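Lipoxygenase (Cyanothece sp., PDB 5EK8) is a non-heme iron 9R-lipoxygenase that probably inserts both atoms of molecular oxygen into polyunsaturated fatty acids. Local coordinates at residues L628-E633 with T643-R648; P219-I224 with G582-N587. All blocks are in the same frame, centred on the assembly; numbering follows the deposited sequence.

Contact 1. Residues L628-E633 with T643-R648; sequences LLVKNE and TALLNR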
# COMPACT_ATOMS: atom_id res chain seq x y z
N LEU A 628 -3.62 10.70 -9.26
CA LEU A 628 -4.96 10.26 -9.65
C LEU A 628 -4.98 9.85 -11.12
O LEU A 628 -4.29 10.45 -11.95
CB LEU A 628 -5.99 11.37 -9.40
CG LEU A 628 -6.02 11.96 -7.99
CD1 LEU A 628 -5.98 13.48 -8.04
CD2 LEU A 628 -7.25 11.48 -7.23
N LEU A 629 -5.76 8.82 -11.43
CA LEU A 629 -5.82 8.26 -12.77
C LEU A 629 -6.19 9.30 -13.83
O LEU A 629 -5.50 9.44 -14.84
CB LEU A 629 -6.81 7.10 -12.83
CG LEU A 629 -6.40 5.79 -12.16
CD1 LEU A 629 -7.51 4.77 -12.30
CD2 LEU A 629 -5.10 5.26 -12.76
N VAL A 630 -7.28 10.03 -13.59
CA VAL A 630 -7.75 11.02 -14.55
C VAL A 630 -6.76 12.17 -14.68
O VAL A 630 -6.35 12.52 -15.78
CB VAL A 630 -9.13 11.60 -14.15
CG1 VAL A 630 -9.57 12.64 -15.17
CG2 VAL A 630 -10.16 10.48 -14.05
N LYS A 631 -6.37 12.75 -13.54
CA LYS A 631 -5.45 13.89 -13.54
C LYS A 631 -4.10 13.52 -14.15
O LYS A 631 -3.47 14.35 -14.81
CB LYS A 631 -5.25 14.41 -12.11
CG LYS A 631 -4.62 15.80 -12.04
CD LYS A 631 -4.63 16.33 -10.62
CE LYS A 631 -4.18 17.78 -10.56
NZ LYS A 631 -2.80 17.97 -11.09
N ASN A 632 -3.67 12.28 -13.93
CA ASN A 632 -2.42 11.74 -14.47
C ASN A 632 -1.23 12.68 -14.31
O ASN A 632 -0.49 12.92 -15.25
CB ASN A 632 -2.59 11.39 -15.96
CG ASN A 632 -1.49 10.48 -16.48
OD1 ASN A 632 -0.81 9.80 -15.70
ND2 ASN A 632 -1.31 10.47 -17.79
N GLU A 633 -1.05 13.20 -13.10
CA GLU A 633 -0.04 14.22 -12.85
C GLU A 633 1.41 13.78 -13.12
O GLU A 633 2.32 14.59 -13.08
CB GLU A 633 -0.15 14.73 -11.40
CG GLU A 633 -0.45 13.65 -10.37
CD GLU A 633 -1.92 13.57 -10.00
OE1 GLU A 633 -2.32 14.25 -9.03
OE2 GLU A 633 -2.66 12.82 -10.66
N THR A 643 -8.89 6.38 -20.99
CA THR A 643 -10.07 6.54 -21.83
C THR A 643 -11.14 5.52 -21.46
O THR A 643 -12.34 5.79 -21.58
CB THR A 643 -9.72 6.44 -23.33
OG1 THR A 643 -10.91 6.62 -24.11
CG2 THR A 643 -9.11 5.10 -23.66
N ALA A 644 -10.71 4.35 -20.98
CA ALA A 644 -11.66 3.34 -20.53
C ALA A 644 -12.42 3.82 -19.30
O ALA A 644 -13.63 3.60 -19.17
CB ALA A 644 -10.94 2.03 -20.23
N LEU A 645 -11.71 4.49 -18.40
CA LEU A 645 -12.32 5.03 -17.19
C LEU A 645 -13.21 6.23 -17.49
O LEU A 645 -14.32 6.35 -16.97
CB LEU A 645 -11.25 5.42 -16.17
CG LEU A 645 -11.75 6.02 -14.86
CD1 LEU A 645 -12.62 5.03 -14.09
CD2 LEU A 645 -10.58 6.50 -14.01
N LEU A 646 -12.72 7.12 -18.35
CA LEU A 646 -13.45 8.33 -18.72
C LEU A 646 -14.75 7.98 -19.42
O LEU A 646 -15.80 8.56 -19.12
CB LEU A 646 -12.59 9.22 -19.63
CG LEU A 646 -11.42 9.94 -18.97
CD1 LEU A 646 -10.53 10.61 -19.99
CD2 LEU A 646 -11.94 10.94 -17.95
N ASN A 647 -14.68 7.02 -20.34
CA ASN A 647 -15.85 6.51 -21.05
C ASN A 647 -16.97 6.16 -20.08
O ASN A 647 -18.15 6.39 -20.36
CB ASN A 647 -15.45 5.29 -21.88
CG ASN A 647 -16.61 4.68 -22.65
OD1 ASN A 647 -17.66 5.30 -22.82
ND2 ASN A 647 -16.41 3.46 -23.15
N ARG A 648 -16.61 5.63 -18.92
CA ARG A 648 -17.60 5.20 -17.94
C ARG A 648 -17.67 6.13 -16.73
O ARG A 648 -17.77 5.68 -15.59
CB ARG A 648 -17.30 3.77 -17.50
CG ARG A 648 -16.85 2.86 -18.63
CD ARG A 648 -17.65 1.57 -18.68
NE ARG A 648 -19.05 1.80 -19.01
CZ ARG A 648 -19.95 0.84 -19.18
NH1 ARG A 648 -19.59 -0.43 -19.06
NH2 ARG A 648 -21.21 1.15 -19.48

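Contact 2. Residues P219-I224 with G582-N587; sequences PSLTQI and GELAYN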
# COMPACT_ATOMS: atom_id res chain seq x y z
N PRO A 219 -6.40 18.37 26.67
CA PRO A 219 -7.62 19.12 26.36
C PRO A 219 -8.85 18.22 26.28
O PRO A 219 -8.71 17.01 26.11
CB PRO A 219 -7.31 19.74 24.99
CG PRO A 219 -6.35 18.80 24.37
CD PRO A 219 -5.52 18.24 25.49
N SER A 220 -10.03 18.81 26.42
CA SER A 220 -11.27 18.06 26.31
C SER A 220 -11.41 17.45 24.92
O SER A 220 -10.73 17.88 23.98
CB SER A 220 -12.47 18.96 26.61
OG SER A 220 -12.58 20.00 25.65
N LEU A 221 -12.28 16.47 24.79
CA LEU A 221 -12.56 15.88 23.49
C LEU A 221 -13.25 16.90 22.59
O LEU A 221 -13.03 16.93 21.37
CB LEU A 221 -13.43 14.64 23.63
CG LEU A 221 -12.77 13.37 23.10
CD1 LEU A 221 -11.54 13.00 23.92
CD2 LEU A 221 -13.78 12.24 23.07
N THR A 222 -14.07 17.74 23.20
CA THR A 222 -14.75 18.82 22.49
C THR A 222 -13.75 19.81 21.88
O THR A 222 -13.89 20.22 20.72
CB THR A 222 -15.69 19.58 23.43
OG1 THR A 222 -16.59 18.64 24.05
CG2 THR A 222 -16.49 20.61 22.65
N GLN A 223 -12.75 20.19 22.67
CA GLN A 223 -11.73 21.13 22.23
C GLN A 223 -10.86 20.55 21.11
O GLN A 223 -10.56 21.24 20.13
CB GLN A 223 -10.86 21.54 23.42
CG GLN A 223 -9.84 22.62 23.11
CD GLN A 223 -9.04 23.01 24.33
OE1 GLN A 223 -9.48 22.81 25.47
NE2 GLN A 223 -7.84 23.55 24.11
N ILE A 224 -10.45 19.29 21.27
CA ILE A 224 -9.66 18.60 20.26
C ILE A 224 -10.44 18.51 18.96
O ILE A 224 -9.90 18.79 17.88
CB ILE A 224 -9.27 17.17 20.71
CG1 ILE A 224 -8.33 17.23 21.91
CG2 ILE A 224 -8.60 16.41 19.57
CD1 ILE A 224 -7.99 15.87 22.46
N GLY A 582 -13.01 10.39 11.59
CA GLY A 582 -12.66 11.78 11.83
C GLY A 582 -13.31 12.36 13.07
O GLY A 582 -12.78 13.30 13.68
N GLU A 583 -14.45 11.81 13.46
CA GLU A 583 -15.18 12.28 14.64
C GLU A 583 -15.09 11.29 15.80
O GLU A 583 -15.62 10.18 15.74
CB GLU A 583 -16.65 12.54 14.28
CG GLU A 583 -17.51 12.93 15.46
CD GLU A 583 -18.97 13.11 15.09
OE1 GLU A 583 -19.43 12.43 14.15
OE2 GLU A 583 -19.64 13.95 15.74
N LEU A 584 -14.44 11.74 16.87
CA LEU A 584 -14.12 10.91 18.03
C LEU A 584 -15.35 10.31 18.71
O LEU A 584 -15.33 9.15 19.13
CB LEU A 584 -13.33 11.73 19.05
CG LEU A 584 -12.03 12.33 18.51
CD1 LEU A 584 -11.64 13.58 19.28
CD2 LEU A 584 -10.92 11.29 18.56
N ALA A 585 -16.41 11.09 18.82
CA ALA A 585 -17.62 10.61 19.49
C ALA A 585 -18.25 9.44 18.74
O ALA A 585 -18.96 8.61 19.32
CB ALA A 585 -18.61 11.75 19.65
N TYR A 586 -17.99 9.39 17.44
CA TYR A 586 -18.65 8.44 16.56
C TYR A 586 -17.82 7.18 16.34
O TYR A 586 -18.37 6.09 16.15
CB TYR A 586 -18.95 9.12 15.22
CG TYR A 586 -19.48 8.20 14.15
CD1 TYR A 586 -20.79 7.74 14.19
CD2 TYR A 586 -18.68 7.80 13.08
CE1 TYR A 586 -21.28 6.90 13.20
CE2 TYR A 586 -19.17 6.97 12.09
CZ TYR A 586 -20.47 6.52 12.15
OH TYR A 586 -20.94 5.68 11.17
N ASN A 587 -16.51 7.33 16.40
CA ASN A 587 -15.62 6.22 16.12
C ASN A 587 -14.20 6.40 16.62
O ASN A 587 -13.72 7.52 16.77
CB ASN A 587 -15.59 5.95 14.61
CG ASN A 587 -15.59 4.47 14.29
OD1 ASN A 587 -15.34 3.64 15.16
ND2 ASN A 587 -15.88 4.13 13.04

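Contact 1. Residues L628-E633 with T643-R648
Leu629 and Val630 of a single helix-like turn in the loop before helix 639-647 meet Leu645 and Leu646 of that helix, a local turn-against-helix packing in the C-terminal part of the helical lipoxygenase domain. Leu629 can be followed outward: its CB lies 4.0 Å from Leu645 CD2, and beyond the fork at CG its CD1 lies 3.9 Å from the same methyl, the two leucines crossing at about a right angle. Leu645, with CG anti to the backbone N (chi1 179°), uses CD2 as the arm that meets the loop, and Leu645 CD2 also reaches Val630 CG2 at 4.0 Å, again with the side chains at about a right angle. One methyl thus serves two neighbouring residues of the turn. Val630 divides its branches: CG2 goes to Leu645, while CG1 turns to Leu646 CD2, near the exposed margin of the patch. The interface itself is purely apolar; polar ties come from Arg642, one turn earlier on the helix, whose NE and NH2 bond to the carbonyl oxygens of Leu629 and Val630. Tyr459 and Ile462 of helix 451-473 cover Leu629 and Leu645 respectively. Within the turn, Leu628 N gives Glu633 OE2 a nearly straight bond of 2.7 Å that arrives from above the carboxylate plane.

Contact 2. Residues P219-I224 with G582-N587
The first turn of helix 221-227 packs on the loop that follows helix 577-581, and Leu584 of that loop is shared by Leu221 and Ile224. Leu584 CD1 approaches Leu221 CG to 4.0 Å and Ile224 CG2 to 4.2 Å, while its CB lies 4.1 Å from Leu221 CD2. Leu221 crosses Leu584 at a slant, touching it at both CB and CD1, whereas Ile224 crosses it at about a right angle. The branch of Ile224 that takes part, CG2, is the one anti to the backbone N; CG1 sits beside that N instead (chi1 -65°). Leu221 and Ile224, three positions apart, lie on the same face of the helix; just before them Ser220 is the N-cap, its OG accepting from Gln223 N at 3.0 Å. The contact joins segments 358 residues apart in the helical lipoxygenase fold, and helix 608-623 closes over Leu584 with Ala611, Gln614 and Val615. Polar links flank the apolar patch. The side-chain amide of Gln225 accepts from Leu584 N through OE1 and donates to Gly582 O through NE2. Just before Leu584, Glu583 O takes two backbone bonds, from Tyr586 N and Asn587 N, the first at 3.0 Å.

Overall arrangement
In both contacts a loop segment packs its aliphatic side chains against a helix, but over different spans of chain. Contact 1 is local, with 9 residues between its segments, whereas contact 2 bridges 357. Their centres lie 37 Å apart and their nearest atoms about 20 Å, so the two do not touch. Helix 608-623 lies between them in sequence: it packs against Leu584 in contact 2, and the chain leaves it shortly before contact 1. Contact 1 is the one nearer the iron site, the side chain of Leu629 being about 11 Å from that of the iron ligand His570; contact 2 is structural packing away from the annotated metal sites.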